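Local coordinates for capsular polysaccharide biosynthesis protein (Burkholderia pseudomallei, PDB 4BQN), which binds coenzyme A and probably acts as an acetyltransferase in the biosynthesis of capsular polysaccharide, at residues K6-Y11 against P27-D32; H116-V121 against Y260-K265; D122-G127 against T304-A309. The protein carries 1 engineered substitution. All coordinates share one frame; numbering follows the deposited sequence. Where two conformers were deposited one is given.

Contact 1 of 3, residues K6-Y11 against P27-D32; sequences KKYSVY and PTFARD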
loop_
_atom_site.group_PDB
_atom_site.type_symbol
_atom_site.label_atom_id
_atom_site.label_comp_id
_atom_site.label_asym_id
_atom_site.label_seq_id
_atom_site.Cartn_x
_atom_site.Cartn_y
_atom_site.Cartn_z
ATOM N N LYS A 6 -26.497 12.616 -3.062
ATOM C CA LYS A 6 -26.357 11.249 -3.564
ATOM C C LYS A 6 -25.541 10.432 -2.571
ATOM O O LYS A 6 -24.762 10.994 -1.801
ATOM C CB LYS A 6 -25.675 11.249 -4.932
ATOM C CG LYS A 6 -26.489 11.909 -6.038
ATOM C CD LYS A 6 -25.679 12.024 -7.317
ATOM C CE LYS A 6 -26.493 12.658 -8.431
ATOM N NZ LYS A 6 -25.792 12.565 -9.744
ATOM N N LYS A 7 -25.720 9.113 -2.594
ATOM C CA LYS A 7 -25.040 8.243 -1.644
ATOM C C LYS A 7 -23.894 7.475 -2.294
ATOM O O LYS A 7 -24.023 6.950 -3.410
ATOM C CB LYS A 7 -26.024 7.276 -0.986
ATOM C CG LYS A 7 -27.124 7.963 -0.194
ATOM C CD LYS A 7 -28.099 6.947 0.379
ATOM C CE LYS A 7 -29.398 7.602 0.825
ATOM N NZ LYS A 7 -30.492 6.596 0.929
ATOM N N TYR A 8 -22.769 7.413 -1.586
ATOM C CA TYR A 8 -21.631 6.641 -2.058
ATOM C C TYR A 8 -21.003 5.858 -0.936
ATOM O O TYR A 8 -21.173 6.180 0.244
ATOM C CB TYR A 8 -20.576 7.528 -2.750
ATOM C CG TYR A 8 -19.538 8.174 -1.859
ATOM C CD1 TYR A 8 -19.883 9.184 -0.966
ATOM C CD2 TYR A 8 -18.204 7.789 -1.934
ATOM C CE1 TYR A 8 -18.928 9.778 -0.162
ATOM C CE2 TYR A 8 -17.238 8.386 -1.138
ATOM C CZ TYR A 8 -17.602 9.368 -0.254
ATOM O OH TYR A 8 -16.619 9.940 0.537
ATOM N N SER A 9 -20.267 4.825 -1.318
ATOM C CA SER A 9 -19.411 4.132 -0.377
ATOM C C SER A 9 -18.081 3.880 -1.043
ATOM O O SER A 9 -17.973 3.945 -2.275
ATOM C CB SER A 9 -20.029 2.809 0.054
ATOM O OG SER A 9 -19.308 2.280 1.147
ATOM N N VAL A 10 -17.071 3.594 -0.224
ATOM C CA VAL A 10 -15.747 3.222 -0.722
ATOM C C VAL A 10 -15.350 1.892 -0.078
ATOM O O VAL A 10 -15.234 1.795 1.154
ATOM C CB VAL A 10 -14.659 4.286 -0.441
ATOM C CG1 VAL A 10 -13.440 4.000 -1.305
ATOM C CG2 VAL A 10 -15.155 5.709 -0.723
ATOM N N TYR A 11 -15.151 0.876 -0.912
ATOM C CA TYR A 11 -14.789 -0.439 -0.411
ATOM C C TYR A 11 -13.446 -0.863 -0.980
ATOM O O TYR A 11 -13.177 -0.679 -2.167
ATOM C CB TYR A 11 -15.825 -1.479 -0.813
ATOM C CG TYR A 11 -15.434 -2.875 -0.422
ATOM C CD1 TYR A 11 -15.500 -3.291 0.904
ATOM C CD2 TYR A 11 -14.989 -3.781 -1.386
ATOM C CE1 TYR A 11 -15.140 -4.579 1.259
ATOM C CE2 TYR A 11 -14.622 -5.081 -1.041
ATOM C CZ TYR A 11 -14.703 -5.474 0.291
ATOM O OH TYR A 11 -14.371 -6.777 0.627
ATOM N N PRO A 27 -14.908 20.466 -0.090
ATOM C CA PRO A 27 -16.252 21.043 0.081
ATOM C C PRO A 27 -17.172 20.817 -1.120
ATOM O O PRO A 27 -18.369 20.596 -0.945
ATOM C CB PRO A 27 -15.985 22.542 0.307
ATOM C CG PRO A 27 -14.602 22.596 0.847
ATOM C CD PRO A 27 -13.852 21.464 0.192
ATOM N N THR A 28 -16.625 20.849 -2.330
ATOM C CA THR A 28 -17.450 20.667 -3.527
ATOM C C THR A 28 -17.966 19.225 -3.615
ATOM O O THR A 28 -19.139 18.994 -3.941
ATOM C CB THR A 28 -16.688 21.107 -4.793
ATOM O OG1 THR A 28 -16.359 22.493 -4.667
ATOM C CG2 THR A 28 -17.530 20.926 -6.040
ATOM N N PHE A 29 -17.105 18.261 -3.291
ATOM C CA PHE A 29 -17.525 16.867 -3.248
ATOM C C PHE A 29 -18.571 16.652 -2.147
ATOM O O PHE A 29 -19.615 16.030 -2.375
ATOM C CB PHE A 29 -16.325 15.936 -3.019
ATOM C CG PHE A 29 -16.690 14.481 -3.017
ATOM C CD1 PHE A 29 -16.723 13.741 -4.201
ATOM C CD2 PHE A 29 -17.015 13.855 -1.823
ATOM C CE1 PHE A 29 -17.071 12.403 -4.185
ATOM C CE2 PHE A 29 -17.363 12.524 -1.799
ATOM C CZ PHE A 29 -17.396 11.792 -2.977
ATOM N N ALA A 30 -18.287 17.175 -0.953
ATOM C CA ALA A 30 -19.162 16.984 0.210
ATOM C C ALA A 30 -20.533 17.646 0.044
ATOM O O ALA A 30 -21.504 17.227 0.669
ATOM C CB ALA A 30 -18.479 17.458 1.484
ATOM N N ARG A 31 -20.610 18.663 -0.813
ATOM C CA ARG A 31 -21.883 19.309 -1.164
ATOM C C ARG A 31 -22.824 18.304 -1.843
ATOM O O ARG A 31 -24.044 18.356 -1.656
ATOM C CB ARG A 31 -21.620 20.521 -2.080
ATOM C CG ARG A 31 -22.852 21.250 -2.601
ATOM C CD ARG A 31 -22.491 22.154 -3.778
ATOM N NE ARG A 31 -22.062 21.370 -4.935
ATOM C CZ ARG A 31 -21.282 21.815 -5.915
ATOM N NH1 ARG A 31 -20.830 23.066 -5.906
ATOM N NH2 ARG A 31 -20.951 20.999 -6.908
ATOM N N ASP A 32 -22.251 17.394 -2.623
ATOM C CA ASP A 32 -23.017 16.509 -3.510
ATOM C C ASP A 32 -23.190 15.082 -3.016
ATOM O O ASP A 32 -24.111 14.385 -3.462
ATOM C CB ASP A 32 -22.372 16.455 -4.905
ATOM C CG ASP A 32 -22.355 17.807 -5.602
ATOM O OD1 ASP A 32 -23.249 18.640 -5.334
ATOM O OD2 ASP A 32 -21.446 18.029 -6.434
#

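Contact 2 of 3, residues H116-V121 against Y260-K265; sequences HPEGYV and YQVLYK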
loop_
_atom_site.group_PDB
_atom_site.type_symbol
_atom_site.label_atom_id
_atom_site.label_comp_id
_atom_site.label_asym_id
_atom_site.label_seq_id
_atom_site.Cartn_x
_atom_site.Cartn_y
_atom_site.Cartn_z
ATOM N N HIS A 116 2.853 -10.146 11.901
ATOM C CA HIS A 116 3.719 -9.295 12.699
ATOM C C HIS A 116 2.864 -8.169 13.264
ATOM O O HIS A 116 2.048 -7.597 12.529
ATOM C CB HIS A 116 4.861 -8.737 11.838
ATOM C CG HIS A 116 5.922 -8.050 12.636
ATOM N ND1 HIS A 116 5.736 -6.810 13.211
ATOM C CD2 HIS A 116 7.161 -8.456 12.996
ATOM C CE1 HIS A 116 6.825 -6.477 13.883
ATOM N NE2 HIS A 116 7.703 -7.460 13.769
ATOM N N PRO A 117 3.043 -7.835 14.560
ATOM C CA PRO A 117 2.151 -6.824 15.158
ATOM C C PRO A 117 2.197 -5.474 14.444
ATOM O O PRO A 117 1.254 -4.695 14.533
ATOM C CB PRO A 117 2.647 -6.697 16.608
ATOM C CG PRO A 117 3.897 -7.500 16.704
ATOM C CD PRO A 117 3.932 -8.460 15.556
ATOM N N GLU A 118 3.282 -5.211 13.729
ATOM C CA GLU A 118 3.416 -3.965 13.006
ATOM C C GLU A 118 3.016 -4.066 11.531
ATOM O O GLU A 118 2.956 -3.050 10.840
ATOM C CB GLU A 118 4.839 -3.422 13.184
ATOM C CG GLU A 118 5.157 -3.140 14.657
ATOM C CD GLU A 118 6.629 -3.026 14.967
ATOM O OE1 GLU A 118 7.465 -3.305 14.073
ATOM O OE2 GLU A 118 6.943 -2.655 16.121
ATOM N N GLY A 119 2.755 -5.289 11.058
ATOM C CA GLY A 119 2.258 -5.525 9.697
ATOM C C GLY A 119 3.312 -5.656 8.599
ATOM O O GLY A 119 2.982 -5.969 7.450
ATOM N N TYR A 120 4.573 -5.369 8.925
ATOM C CA TYR A 120 5.661 -5.373 7.942
ATOM C C TYR A 120 6.891 -5.996 8.556
ATOM O O TYR A 120 7.096 -5.916 9.781
ATOM C CB TYR A 120 6.005 -3.950 7.481
ATOM C CG TYR A 120 4.809 -3.210 6.968
ATOM C CD1 TYR A 120 4.406 -3.331 5.643
ATOM C CD2 TYR A 120 4.035 -2.427 7.829
ATOM C CE1 TYR A 120 3.276 -2.666 5.182
ATOM C CE2 TYR A 120 2.903 -1.771 7.375
ATOM C CZ TYR A 120 2.534 -1.895 6.059
ATOM O OH TYR A 120 1.422 -1.226 5.626
ATOM N N VAL A 121 7.693 -6.629 7.709
ATOM C CA VAL A 121 8.971 -7.185 8.106
ATOM C C VAL A 121 10.018 -6.900 7.037
ATOM O O VAL A 121 9.690 -6.560 5.893
ATOM C CB VAL A 121 8.890 -8.713 8.336
ATOM C CG1 VAL A 121 7.946 -9.052 9.492
ATOM C CG2 VAL A 121 8.471 -9.443 7.067
ATOM N N TYR A 260 12.602 4.558 12.574
ATOM C CA TYR A 260 11.327 4.058 12.062
ATOM C C TYR A 260 10.209 4.611 12.940
ATOM O O TYR A 260 10.436 4.975 14.098
ATOM C CB TYR A 260 11.289 2.540 12.157
ATOM C CG TYR A 260 12.149 1.802 11.175
ATOM C CD1 TYR A 260 13.537 1.731 11.346
ATOM C CD2 TYR A 260 11.580 1.122 10.096
ATOM C CE1 TYR A 260 14.329 1.012 10.464
ATOM C CE2 TYR A 260 12.365 0.405 9.200
ATOM C CZ TYR A 260 13.745 0.348 9.406
ATOM O OH TYR A 260 14.552 -0.359 8.572
ATOM N N GLN A 261 8.999 4.685 12.396
ATOM C CA GLN A 261 7.810 4.819 13.232
ATOM C C GLN A 261 6.983 3.560 13.025
ATOM O O GLN A 261 6.706 3.162 11.890
ATOM C CB GLN A 261 6.996 6.058 12.864
ATOM C CG GLN A 261 5.703 6.207 13.650
ATOM C CD GLN A 261 5.040 7.542 13.413
ATOM O OE1 GLN A 261 5.608 8.581 13.729
ATOM N NE2 GLN A 261 3.832 7.523 12.854
ATOM N N VAL A 262 6.600 2.923 14.125
ATOM C CA VAL A 262 5.785 1.722 14.060
ATOM C C VAL A 262 4.635 1.875 15.050
ATOM O O VAL A 262 4.859 2.107 16.249
ATOM C CB VAL A 262 6.621 0.440 14.307
ATOM C CG1 VAL A 262 7.365 0.029 13.040
ATOM C CG2 VAL A 262 7.590 0.625 15.471
ATOM N N LEU A 263 3.407 1.766 14.551
ATOM C CA LEU A 263 2.205 1.954 15.386
ATOM C C LEU A 263 2.301 3.256 16.199
ATOM O O LEU A 263 2.041 3.277 17.403
ATOM C CB LEU A 263 1.951 0.730 16.284
ATOM C CG LEU A 263 1.915 -0.633 15.579
ATOM C CD1 LEU A 263 1.796 -1.765 16.590
ATOM C CD2 LEU A 263 0.810 -0.695 14.531
ATOM N N TYR A 264 2.701 4.330 15.520
ATOM C CA TYR A 264 2.814 5.686 16.075
ATOM C C TYR A 264 3.923 5.878 17.108
ATOM O O TYR A 264 3.992 6.926 17.749
ATOM C CB TYR A 264 1.471 6.204 16.620
ATOM C CG TYR A 264 0.476 6.520 15.522
ATOM C CD1 TYR A 264 0.659 7.627 14.682
ATOM C CD2 TYR A 264 -0.627 5.701 15.305
ATOM C CE1 TYR A 264 -0.234 7.914 13.665
ATOM C CE2 TYR A 264 -1.543 5.986 14.300
ATOM C CZ TYR A 264 -1.344 7.087 13.482
ATOM O OH TYR A 264 -2.252 7.353 12.478
ATOM N N LYS A 265 4.787 4.876 17.258
ATOM C CA LYS A 265 5.932 4.966 18.167
ATOM C C LYS A 265 7.240 5.004 17.384
ATOM O O LYS A 265 7.405 4.288 16.406
ATOM C CB LYS A 265 5.956 3.776 19.133
ATOM C CG LYS A 265 4.663 3.535 19.906
ATOM C CD LYS A 265 4.273 4.729 20.765
ATOM C CE LYS A 265 2.953 4.483 21.480
ATOM N NZ LYS A 265 2.374 5.730 22.051
#

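Contact 3 of 3, residues D122-G127 against T304-A309; sequences DALIAG and TALRRA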
loop_
_atom_site.group_PDB
_atom_site.type_symbol
_atom_site.label_atom_id
_atom_site.label_comp_id
_atom_site.label_asym_id
_atom_site.label_seq_id
_atom_site.Cartn_x
_atom_site.Cartn_y
_atom_site.Cartn_z
ATOM N N ASP A 122 11.279 -7.010 7.418
ATOM C CA ASP A 122 12.356 -6.814 6.466
ATOM C C ASP A 122 12.719 -8.171 5.867
ATOM O O ASP A 122 13.313 -9.027 6.528
ATOM C CB ASP A 122 13.547 -6.104 7.119
ATOM C CG ASP A 122 14.560 -5.639 6.104
ATOM O OD1 ASP A 122 15.105 -6.502 5.385
ATOM O OD2 ASP A 122 14.766 -4.407 5.991
ATOM N N ALA A 123 12.300 -8.380 4.624
ATOM C CA ALA A 123 12.547 -9.618 3.914
ATOM C C ALA A 123 14.018 -9.858 3.615
ATOM O O ALA A 123 14.430 -11.012 3.502
ATOM C CB ALA A 123 11.734 -9.670 2.632
ATOM N N LEU A 124 14.820 -8.805 3.475
ATOM C CA LEU A 124 16.246 -9.049 3.270
ATOM C C LEU A 124 16.849 -9.671 4.523
ATOM O O LEU A 124 17.690 -10.547 4.428
ATOM C CB LEU A 124 16.981 -7.771 2.859
ATOM C CG LEU A 124 18.409 -8.029 2.357
ATOM C CD1 LEU A 124 18.432 -8.910 1.113
ATOM C CD2 LEU A 124 19.095 -6.708 2.082
ATOM N N ILE A 125 16.407 -9.220 5.695
ATOM C CA ILE A 125 16.802 -9.861 6.960
ATOM C C ILE A 125 16.408 -11.340 6.965
ATOM O O ILE A 125 17.195 -12.177 7.390
ATOM C CB ILE A 125 16.284 -9.073 8.175
ATOM C CG1 ILE A 125 17.121 -7.805 8.292
ATOM C CG2 ILE A 125 16.364 -9.897 9.464
ATOM C CD1 ILE A 125 16.759 -6.884 9.432
ATOM N N ALA A 126 15.200 -11.662 6.498
ATOM C CA ALA A 126 14.826 -13.076 6.374
ATOM C C ALA A 126 15.851 -13.872 5.549
ATOM O O ALA A 126 16.261 -14.962 5.944
ATOM C CB ALA A 126 13.423 -13.233 5.799
ATOM N N GLY A 127 16.283 -13.309 4.422
ATOM C CA GLY A 127 17.321 -13.954 3.610
ATOM C C GLY A 127 18.644 -14.111 4.338
ATOM O O GLY A 127 19.302 -15.143 4.232
ATOM N N THR A 304 20.536 -10.037 -5.114
ATOM C CA THR A 304 21.737 -9.315 -5.508
ATOM C C THR A 304 22.326 -8.541 -4.332
ATOM O O THR A 304 23.542 -8.586 -4.112
ATOM C CB THR A 304 21.452 -8.377 -6.688
ATOM O OG1 THR A 304 21.159 -9.174 -7.835
ATOM C CG2 THR A 304 22.648 -7.487 -6.996
ATOM N N ALA A 305 21.482 -7.838 -3.573
ATOM C CA ALA A 305 21.952 -7.101 -2.399
ATOM C C ALA A 305 22.547 -8.048 -1.351
ATOM O O ALA A 305 23.597 -7.753 -0.778
ATOM C CB ALA A 305 20.833 -6.271 -1.794
ATOM N N LEU A 306 21.887 -9.188 -1.122
ATOM C CA LEU A 306 22.368 -10.150 -0.142
ATOM C C LEU A 306 23.759 -10.668 -0.549
ATOM O O LEU A 306 24.658 -10.774 0.293
ATOM C CB LEU A 306 21.373 -11.302 0.005
ATOM C CG LEU A 306 21.430 -12.176 1.254
ATOM C CD1 LEU A 306 21.046 -11.376 2.492
ATOM C CD2 LEU A 306 20.531 -13.388 1.066
ATOM N N ARG A 307 23.920 -10.976 -1.842
ATOM C CA ARG A 307 25.182 -11.490 -2.373
ATOM C C ARG A 307 26.288 -10.434 -2.296
ATOM O O ARG A 307 27.397 -10.708 -1.824
ATOM C CB ARG A 307 25.002 -11.987 -3.819
ATOM C CG ARG A 307 26.304 -12.310 -4.538
ATOM C CD ARG A 307 26.099 -12.719 -5.991
ATOM N NE ARG A 307 25.469 -11.676 -6.806
ATOM C CZ ARG A 307 26.080 -10.585 -7.269
ATOM N NH1 ARG A 307 27.361 -10.346 -7.001
ATOM N NH2 ARG A 307 25.396 -9.720 -8.003
ATOM N N ARG A 308 25.991 -9.228 -2.771
ATOM C CA ARG A 308 26.993 -8.171 -2.777
ATOM C C ARG A 308 27.477 -7.809 -1.376
ATOM O O ARG A 308 28.665 -7.570 -1.176
ATOM C CB ARG A 308 26.475 -6.926 -3.481
ATOM C CG ARG A 308 26.425 -7.074 -4.989
ATOM C CD ARG A 308 25.784 -5.866 -5.608
ATOM N NE ARG A 308 25.779 -5.940 -7.059
ATOM C CZ ARG A 308 24.990 -5.218 -7.843
ATOM N NH1 ARG A 308 24.083 -4.389 -7.319
ATOM N NH2 ARG A 308 25.088 -5.351 -9.158
ATOM N N ALA A 309 26.558 -7.777 -0.413
ATOM C CA ALA A 309 26.914 -7.424 0.964
ATOM C C ALA A 309 27.625 -8.548 1.713
ATOM O O ALA A 309 28.552 -8.277 2.484
ATOM C CB ALA A 309 25.686 -6.967 1.743
#

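Contact 1 of 3, residues K6-Y11 against P27-D32
Two first torsions bring the rings of Tyr-8 and Phe-29 together: in Phe-29, CG lies opposite the backbone N (chi1 -178°) and the ring reaches out from helix 27-32, while Tyr-8 holds CG between its backbone N and carbonyl carbon (chi1 87°). The result is a T-shaped pair in which Phe-29 presents its edge to a face of Tyr-8. The evidence is an interplanar angle of 84° with centroids 5.0 Å apart. The touching edge is CE2 and CZ: Phe-29 CE2 lies 3.5 Å from Tyr-8 CZ, and Phe-29 CZ stands 3.6 Å above the tyrosine plane, displaced toward the rim on the CE1-CZ side. Both side chains are buried and both also touch Leu-23 of helix 15-24. The hydroxyl of Tyr-8 is hydrogen-bonded to Asn-24, which ties the far end of the ring to the last residue of that helix.

The topology is strand 6-11, helix 15-24, helix 27-32 and strand 33-35, a beta-alpha-beta crossover whose two strands are parallel neighbours in the four-stranded sheet. Close to the return strand, Lys-6 N donates to Asp-32 O at 3.0 Å. This bond is bent at the hydrogen, and the donor is tilted from the carbonyl plane. Lys-6 CB rests 3.8 Å from Asp-32 O. The Asp-32 carboxylate turns instead to Arg-31, which meets it with NE and NH2, one nitrogen to each oxygen, in a salt bridge: NE approaches OD1 from above the carboxylate plane, and NH2 reaches OD2 on the syn side. Asp-32 OD2 is also bonded to the hydroxyl of Tyr-220.

Contact 2 of 3, residues H116-V121 against Y260-K265
The backbones come nearest at Glu-118 and Val-262, with CA atoms 6.3 Å apart, where a type I beta turn, His-116 to Gly-119, faces a type I' turn, Val-262 to Lys-265. The latter closes a beta hairpin of strands 260-262 and 265-267, paired by Val-262 N to Lys-265 O and Lys-265 N to Val-262 O.

Glu-118 carries most of the contact. Its chain is extended beyond CG (chi2 162°), which lays the carboxylate against the branched end of Val-262. One oxygen goes to each methyl: Glu-118 OE1 is 3.5 Å from Val-262 CG1, and Glu-118 OE2 is 3.4 Å from Val-262 CG2. With only aliphatic carbons of Val-262 facing it, the carboxylate makes van der Waals contacts here, its flat face over Val-262 CB, which is 3.5 Å from Glu-118 CD. The charge is answered by a salt bridge from OE2 to Lys-267, on the second hairpin strand, and Glu-118 also touches Tyr-272 of helix 269-281.

Within the first turn, the imidazole of His-116 accepts the Glu-118 N-H at ND1, nearly in the ring plane. At the more exposed margin, Leu-263 directs CD1 to the turn backbone, 3.6 Å from Pro-117 O.

Contact 3 of 3, residues D122-G127 against T304-A309
Apolar packing between Leu-124 and Leu-306 carries this contact. The two side chains run alongside each other from opposing helices, with Leu-124 CD1 3.8 Å from Leu-306 CD1 and 3.9 Å from Leu-306 CB. In Leu-306, CG lies opposite the backbone N (chi1 -161°), which sends it toward helix 123-127; from there CD1 meets Leu-124 and CD2 meets Gly-127. The other branch of Leu-124, CD2, is 4.3 Å from Ala-305 CB.

Contact of side chain with main chain makes up the rest. Leu-306 CD2 packs directly on the main chain of Gly-127, 3.8 Å from Gly-127 O.

The setting is a cluster of helices in which segments 123-127 and 304-309 cross at -54°, their axes 10.3 Å apart. Helix 142-151 adds Ile-145 against Leu-124 and Ser-148 against Ala-305, and helix 285-296 adds Phe-292 against Leu-306.

The polar feature of the first segment is its helix cap. Asp-122 is the N-cap: OD1 accepts from Ile-125 N at 3.0 Å, with 159° at the hydrogen. The other carboxylate oxygen, OD2, is hydrogen-bonded outside the two segments, to the hydroxyls of Tyr-242 and Thr-106.

Overall arrangement
Contacts 1 and 3 lie on opposite sides of the chain's centre, their centres about 45 Å apart. Contact 1 joins elements close in sequence beside the parallel sheet, pairing buried aromatic packing with a near-surface backbone hydrogen bond. Contacts 2 and 3 join parts more than a hundred residues apart. Their segments alternate along the chain, and 116-121 runs into 122-127; helix 269-281 touches the first segment of both. Contact 3 is buried and held by aliphatic packing, including a methyl on a glycine carbonyl, whereas contact 2, partly exposed, sets a carboxylate against aliphatic groups. The Leu-263 side chain of contact 2 is about 12 Å from coenzyme A, and Gly-127 of contact 3 about 11 Å from Arg-294.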